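PDB 4QOL: catalase from Bacillus pumilus, which uses haem to break hydrogen peroxide down to water and oxygen, and also shows peroxidase-like reactivity toward phenolic substrates. Local coordinates for the interface of chains A and B and the interface of chains A and C. Residues are numbered along the deposited sequence; one frame, centred on the assembly and turned at random. Chains: chain A/B/C, Catalase.

Contact 1: the interface of chains A and B. Residues chain A 163, 166-167, 170; chain B 384, 387-389.
A:Asp166, on helix 161-169, meets B:Tyr384, B:Asn387 and B:Arg388 across a subunit interface of the catalase tetramer. Its CG stands anti to the backbone N (chi1 -175°), which brings the carboxylate up to the segment of chain B. At the root of the side chain, CB touches both the phenol oxygen of B:Tyr384 and NH2 of B:Arg388. The next atom, CG, packs at the edge of the tyrosine ring, in its plane, with the carboxylate turned 85° to that ring. At the tip OD2 takes two bonds. The hydroxyl OH of B:Tyr384 gives its hydrogen to the anti lone pair of A:Asp166 OD2 at 2.7 Å, while the backbone N of B:Arg388 reaches the syn lone pair of A:Asp166 OD2 at 3.0 Å. Two donors on two lone pairs fix the carboxylate's rotation. The B:Arg388 side chain, bent at chi3, adds a long salt bridge, A:Asp166 OD1 lying 3.6 Å from B:Arg388 NE. A short acid suits this place because it can accept twice and answer a positive charge; B:Tyr384 suits because its rigid ring carries a donor hydroxyl to the acid and offers an edge to the guanidinium face of A:Arg163. A:Leu170 CD1 packs on the backbone of B:Asn387. Within chain B, B:Asn387 braces the segment: B:Asn387 ND2 donates to B:Tyr384 O at 2.8 Å, and B:Asn387 OD1 accepts from B:Tyr389 N at 3.0 Å.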
# COMPACT_ATOMS: atom_id res chain seq x y z
N ARG A 163 -19.51 -14.72 -22.85
CA ARG A 163 -18.25 -14.00 -22.88
C ARG A 163 -17.06 -14.97 -23.02
O ARG A 163 -16.17 -14.78 -23.89
CB ARG A 163 -18.11 -13.16 -21.61
CG ARG A 163 -19.17 -12.06 -21.54
CD ARG A 163 -19.14 -11.31 -20.24
NE ARG A 163 -18.06 -10.31 -20.24
CZ ARG A 163 -16.82 -10.51 -19.77
NH1 ARG A 163 -15.93 -9.58 -19.97
NH2 ARG A 163 -16.51 -11.61 -19.08
N ASP A 166 -17.02 -16.71 -26.37
CA ASP A 166 -16.56 -15.83 -27.42
C ASP A 166 -15.04 -15.95 -27.50
O ASP A 166 -14.46 -16.22 -28.56
CB ASP A 166 -16.92 -14.39 -27.16
CG ASP A 166 -16.56 -13.43 -28.31
OD1 ASP A 166 -16.54 -13.85 -29.49
OD2 ASP A 166 -16.49 -12.21 -28.03
N PHE A 167 -14.39 -15.76 -26.38
CA PHE A 167 -12.91 -15.91 -26.34
C PHE A 167 -12.42 -17.27 -26.74
O PHE A 167 -11.48 -17.39 -27.53
CB PHE A 167 -12.35 -15.55 -24.92
CG PHE A 167 -10.86 -15.73 -24.77
CD1 PHE A 167 -9.94 -14.70 -25.12
CD2 PHE A 167 -10.37 -16.95 -24.33
CE1 PHE A 167 -8.54 -14.97 -25.04
CE2 PHE A 167 -9.01 -17.23 -24.30
CZ PHE A 167 -8.10 -16.21 -24.59
N LEU A 170 -12.63 -18.31 -30.51
CA LEU A 170 -11.67 -17.54 -31.23
C LEU A 170 -10.19 -17.86 -30.88
O LEU A 170 -9.26 -17.31 -31.50
CB LEU A 170 -11.95 -16.07 -31.09
CG LEU A 170 -13.31 -15.61 -31.67
CD1 LEU A 170 -13.59 -14.17 -31.30
CD2 LEU A 170 -13.29 -15.77 -33.18
N TYR B 384 -11.72 -8.37 -23.00
CA TYR B 384 -10.94 -9.50 -23.43
C TYR B 384 -10.81 -9.41 -24.95
O TYR B 384 -11.70 -8.90 -25.62
CB TYR B 384 -11.57 -10.84 -23.00
CG TYR B 384 -12.93 -11.06 -23.63
CD1 TYR B 384 -13.04 -11.69 -24.87
CD2 TYR B 384 -14.08 -10.62 -23.02
CE1 TYR B 384 -14.27 -11.83 -25.46
CE2 TYR B 384 -15.30 -10.79 -23.61
CZ TYR B 384 -15.38 -11.41 -24.86
OH TYR B 384 -16.64 -11.55 -25.45
N ASN B 387 -12.21 -11.03 -29.50
CA ASN B 387 -13.64 -10.96 -29.29
C ASN B 387 -14.36 -10.79 -30.64
O ASN B 387 -13.71 -10.51 -31.67
CB ASN B 387 -14.07 -9.82 -28.33
CG ASN B 387 -13.61 -8.48 -28.79
OD1 ASN B 387 -14.09 -7.98 -29.79
ND2 ASN B 387 -12.55 -7.92 -28.14
N ARG B 388 -15.70 -10.87 -30.60
CA ARG B 388 -16.47 -10.95 -31.84
C ARG B 388 -16.83 -9.57 -32.37
O ARG B 388 -17.55 -9.46 -33.34
CB ARG B 388 -17.71 -11.79 -31.67
CG ARG B 388 -18.72 -11.21 -30.70
CD ARG B 388 -20.07 -11.92 -30.71
NE ARG B 388 -19.98 -13.08 -29.88
CZ ARG B 388 -20.55 -13.21 -28.69
NH1 ARG B 388 -21.34 -12.27 -28.19
NH2 ARG B 388 -20.37 -14.35 -28.03
N TYR B 389 -16.35 -8.52 -31.72
CA TYR B 389 -16.91 -7.18 -31.90
C TYR B 389 -15.93 -6.31 -32.66
O TYR B 389 -14.79 -6.01 -32.18
CB TYR B 389 -17.20 -6.50 -30.57
CG TYR B 389 -18.12 -7.30 -29.69
CD1 TYR B 389 -19.49 -7.18 -29.80
CD2 TYR B 389 -17.60 -8.20 -28.78
CE1 TYR B 389 -20.33 -7.94 -28.98
CE2 TYR B 389 -18.39 -8.97 -28.00
CZ TYR B 389 -19.76 -8.84 -28.09
OH TYR B 389 -20.50 -9.65 -27.28

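Contact 2: the interface of chains A and C. Residues chain A 141-142, 144-145; chain C 20-21, 38, 42.
C:Lys42 reaches across to A:Leu141 and A:Asp145 with an extended chain, CG anti to the backbone N (chi1 -177°) and every later torsion near 180°. A lysine suits the place because its long chain can pass A:Pro144 and the CD1 methyl of A:Leu141 and still deliver the ammonium to oxygens of both chains. C:Lys42 NZ gives a hydrogen bond to A:Leu141 O at 2.8 Å and pairs with A:Asp145 OD2 at 2.7 Å in a salt bridge on the syn side of the carboxylate. Another acceptor is C:Asn20 OD1, 2.9 Å from C:Lys42 NZ; C:His38 NE2 donates to the same oxygen, which helps to hold the amide. A:Leu141 sets CD1 against CD2 of the C:His38 imidazole and CD2 against the backbone of C:Asn20, an apolar filling beside the charges. A:Lys142 answers in the opposite direction, its chain bent at chi2 and chi3. A:Lys142 NZ donates to C:Gln21 OE1 at 2.8 Å and, from above the carbonyl plane, to C:Asn20 O. The A:Asp145 carboxylate, near both ammoniums, probably offsets their like charges. In the fold, the 3-10 helix 140-142 and the start of helix 143-150 of chain A face helix 37-46 and the N-terminal segment of chain C.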
# COMPACT_ATOMS: atom_id res chain seq x y z
N LEU A 141 0.75 -13.97 -22.88
CA LEU A 141 0.23 -12.70 -23.28
C LEU A 141 -1.29 -12.77 -23.28
O LEU A 141 -1.95 -11.74 -23.12
CB LEU A 141 0.76 -12.26 -24.65
CG LEU A 141 0.43 -10.86 -25.13
CD1 LEU A 141 0.92 -9.78 -24.21
CD2 LEU A 141 1.08 -10.66 -26.50
N LYS A 142 -1.88 -13.98 -23.47
CA LYS A 142 -3.33 -14.09 -23.50
C LYS A 142 -3.98 -14.28 -22.15
O LYS A 142 -5.20 -14.28 -22.06
CB LYS A 142 -3.76 -15.28 -24.35
CG LYS A 142 -3.31 -15.24 -25.80
CD LYS A 142 -3.55 -13.89 -26.43
CE LYS A 142 -4.95 -13.42 -26.43
NZ LYS A 142 -5.15 -12.16 -27.16
N PRO A 144 -4.46 -12.51 -19.31
CA PRO A 144 -5.44 -11.57 -18.75
C PRO A 144 -6.76 -11.57 -19.57
O PRO A 144 -7.84 -11.42 -19.03
CB PRO A 144 -4.74 -10.21 -18.89
CG PRO A 144 -3.23 -10.60 -18.76
CD PRO A 144 -3.16 -11.84 -19.53
N ASP A 145 -6.63 -11.78 -20.88
CA ASP A 145 -7.78 -11.87 -21.75
C ASP A 145 -8.63 -13.12 -21.39
O ASP A 145 -9.90 -13.01 -21.26
CB ASP A 145 -7.36 -11.98 -23.22
CG ASP A 145 -6.63 -10.74 -23.72
OD1 ASP A 145 -7.23 -9.64 -23.60
OD2 ASP A 145 -5.43 -10.93 -24.10
N ASN C 20 -1.13 -8.63 -30.14
CA ASN C 20 -1.66 -8.94 -28.85
C ASN C 20 -1.81 -10.45 -28.59
O ASN C 20 -2.48 -10.82 -27.63
CB ASN C 20 -2.98 -8.24 -28.67
CG ASN C 20 -3.46 -8.25 -27.23
OD1 ASN C 20 -2.70 -7.95 -26.30
ND2 ASN C 20 -4.72 -8.53 -27.05
N GLN C 21 -1.18 -11.29 -29.44
CA GLN C 21 -1.28 -12.76 -29.35
C GLN C 21 0.01 -13.43 -28.87
O GLN C 21 -0.04 -14.41 -28.14
CB GLN C 21 -1.67 -13.38 -30.68
CG GLN C 21 -2.80 -12.67 -31.43
CD GLN C 21 -3.94 -12.23 -30.53
OE1 GLN C 21 -4.43 -13.01 -29.70
NE2 GLN C 21 -4.41 -10.99 -30.71
N HIS C 38 4.88 -4.60 -23.74
CA HIS C 38 3.43 -4.90 -23.76
C HIS C 38 3.06 -6.05 -22.87
O HIS C 38 2.13 -5.94 -22.05
CB HIS C 38 2.93 -5.16 -25.17
CG HIS C 38 1.48 -5.51 -25.28
ND1 HIS C 38 0.47 -4.89 -24.56
CD2 HIS C 38 0.87 -6.48 -26.00
CE1 HIS C 38 -0.68 -5.44 -24.86
NE2 HIS C 38 -0.48 -6.39 -25.75
N LYS C 42 0.98 -5.47 -19.39
CA LYS C 42 -0.30 -6.10 -19.36
C LYS C 42 -0.39 -7.11 -18.22
O LYS C 42 -1.31 -7.07 -17.42
CB LYS C 42 -0.58 -6.71 -20.72
CG LYS C 42 -1.90 -7.36 -20.91
CD LYS C 42 -1.92 -8.06 -22.25
CE LYS C 42 -3.31 -8.66 -22.58
NZ LYS C 42 -3.26 -9.38 -23.87
O HOH W 1 -6.33 -7.50 -24.68

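Contact 3: the interface of chains A and C. Residues chain A 19, 21-24, 36; chain C 141, 413.
C:Arg413 carries this subunit contact, lying against A:Asp19, A:Asn22, A:Arg24 and A:Asp36. Its chain is extended from CG to NE, and the long run of methylenes passes A:Asp19 in the opposite direction, C:Arg413 CD 3.8 Å from A:Asp19 CB. The guanidinium is then gripped along its edge. C:Arg413 NH2 donates to the backbone O of A:Asn22 at 3.0 Å, in the carbonyl plane and on a lone pair, with 163° at the hydrogen. C:Arg413 NH1 forms a salt bridge and hydrogen bond with A:Asp36 OD1 at 2.6 Å, meeting this oxygen from above the carboxylate; the two planes are 81° apart, unlike a flat, paired arginine-carboxylate bridge. A second-shell bond steadies this acid: A:Asp36 OD2 accepts from the backbone N of A:Arg24 at 2.9 Å. The CB of A:Arg24 covers the centre of one guanidinium face. Arginine suits the place because one planar group can serve a carbonyl and a carboxylate in different directions. With a methionine here, the carboxylate of A:Asp36 would probably lose its cationic mate and A:Asn22 O its donor. Beside the arginine, C:Leu141 presses CD2 onto the backbone of A:Asn22, a small apolar wedge. The segment that receives both residues is shaped by A:Asp19: OD1 accepts from the backbone N of A:Gln21 and of A:Asn22, both on the same face of the carboxylate, and A:Asp19 OD2 takes the amide ND2 of A:Asn22 at 3.0 Å on its syn lone pair.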
# COMPACT_ATOMS: atom_id res chain seq x y z
N ASP A 19 -10.67 -2.23 30.78
CA ASP A 19 -12.07 -2.46 30.39
C ASP A 19 -12.14 -2.71 28.88
O ASP A 19 -11.88 -1.81 28.10
CB ASP A 19 -12.86 -1.21 30.75
CG ASP A 19 -14.40 -1.35 30.59
OD1 ASP A 19 -14.91 -2.23 29.91
OD2 ASP A 19 -15.10 -0.54 31.23
N GLN A 21 -14.99 -3.68 27.51
CA GLN A 21 -16.44 -3.63 27.23
C GLN A 21 -16.96 -2.27 26.85
O GLN A 21 -17.86 -2.15 26.00
CB GLN A 21 -17.26 -4.14 28.43
CG GLN A 21 -16.71 -5.39 29.11
CD GLN A 21 -16.28 -6.48 28.13
OE1 GLN A 21 -17.00 -6.80 27.15
NE2 GLN A 21 -15.13 -7.10 28.40
N ASN A 22 -16.47 -1.21 27.54
CA ASN A 22 -17.06 0.13 27.39
C ASN A 22 -16.04 1.07 26.80
O ASN A 22 -14.89 1.17 27.30
CB ASN A 22 -17.54 0.67 28.74
CG ASN A 22 -18.49 -0.28 29.45
OD1 ASN A 22 -19.59 -0.55 28.92
ND2 ASN A 22 -18.00 -0.93 30.50
N SER A 23 -16.46 1.81 25.79
CA SER A 23 -15.81 2.98 25.32
C SER A 23 -15.79 4.06 26.39
O SER A 23 -16.57 4.06 27.33
CB SER A 23 -16.54 3.58 24.10
OG SER A 23 -16.58 2.68 23.02
N ARG A 24 -14.85 5.00 26.23
CA ARG A 24 -14.76 6.11 27.16
C ARG A 24 -15.64 7.28 26.73
O ARG A 24 -15.52 7.78 25.60
CB ARG A 24 -13.27 6.49 27.24
CG ARG A 24 -12.92 7.36 28.37
CD ARG A 24 -11.42 7.63 28.34
NE ARG A 24 -11.00 8.07 29.66
CZ ARG A 24 -9.87 8.71 29.90
NH1 ARG A 24 -9.08 9.07 28.86
NH2 ARG A 24 -9.58 9.04 31.14
N ASP A 36 -9.15 7.49 23.82
CA ASP A 36 -9.46 6.10 24.14
C ASP A 36 -8.56 5.28 23.26
O ASP A 36 -8.97 4.82 22.17
CB ASP A 36 -10.94 5.79 23.84
CG ASP A 36 -11.38 4.40 24.34
OD1 ASP A 36 -10.50 3.57 24.63
OD2 ASP A 36 -12.60 4.21 24.52
N LEU C 141 -16.72 -0.80 20.99
CA LEU C 141 -15.51 -1.50 21.49
C LEU C 141 -15.69 -2.99 21.28
O LEU C 141 -14.75 -3.69 21.14
CB LEU C 141 -15.24 -1.19 22.95
CG LEU C 141 -13.96 -1.70 23.57
CD1 LEU C 141 -12.74 -1.23 22.81
CD2 LEU C 141 -13.89 -1.23 25.02
N ARG C 413 -15.72 4.86 31.65
CA ARG C 413 -16.10 3.67 30.95
C ARG C 413 -17.11 2.89 31.75
O ARG C 413 -16.77 2.25 32.74
CB ARG C 413 -14.87 2.81 30.71
CG ARG C 413 -13.83 3.43 29.83
CD ARG C 413 -12.71 2.44 29.68
NE ARG C 413 -11.60 3.04 28.99
CZ ARG C 413 -11.38 3.00 27.69
NH1 ARG C 413 -10.29 3.64 27.27
NH2 ARG C 413 -12.22 2.37 26.81

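Contacts 1 and 2 lie close together, the centres of their C-alpha atoms about 14 Å apart, so chain A meets chain B and chain C on neighbouring parts of its surface, through helix 161-169, the 3-10 helix 140-142 and helix 143-150. The centre of the C-alpha atoms of contact 3 lies about 57 Å from that of contact 1 and about 53 Å from that of contact 2. Contacts 2 and 3 share the A-C interface and, with chains exchanged, positions 21 and 141, while contact 3 adds residue 413. By two-fold symmetry every contact has a twin, and the N-terminal segments fasten subunits reciprocally at widely separated points.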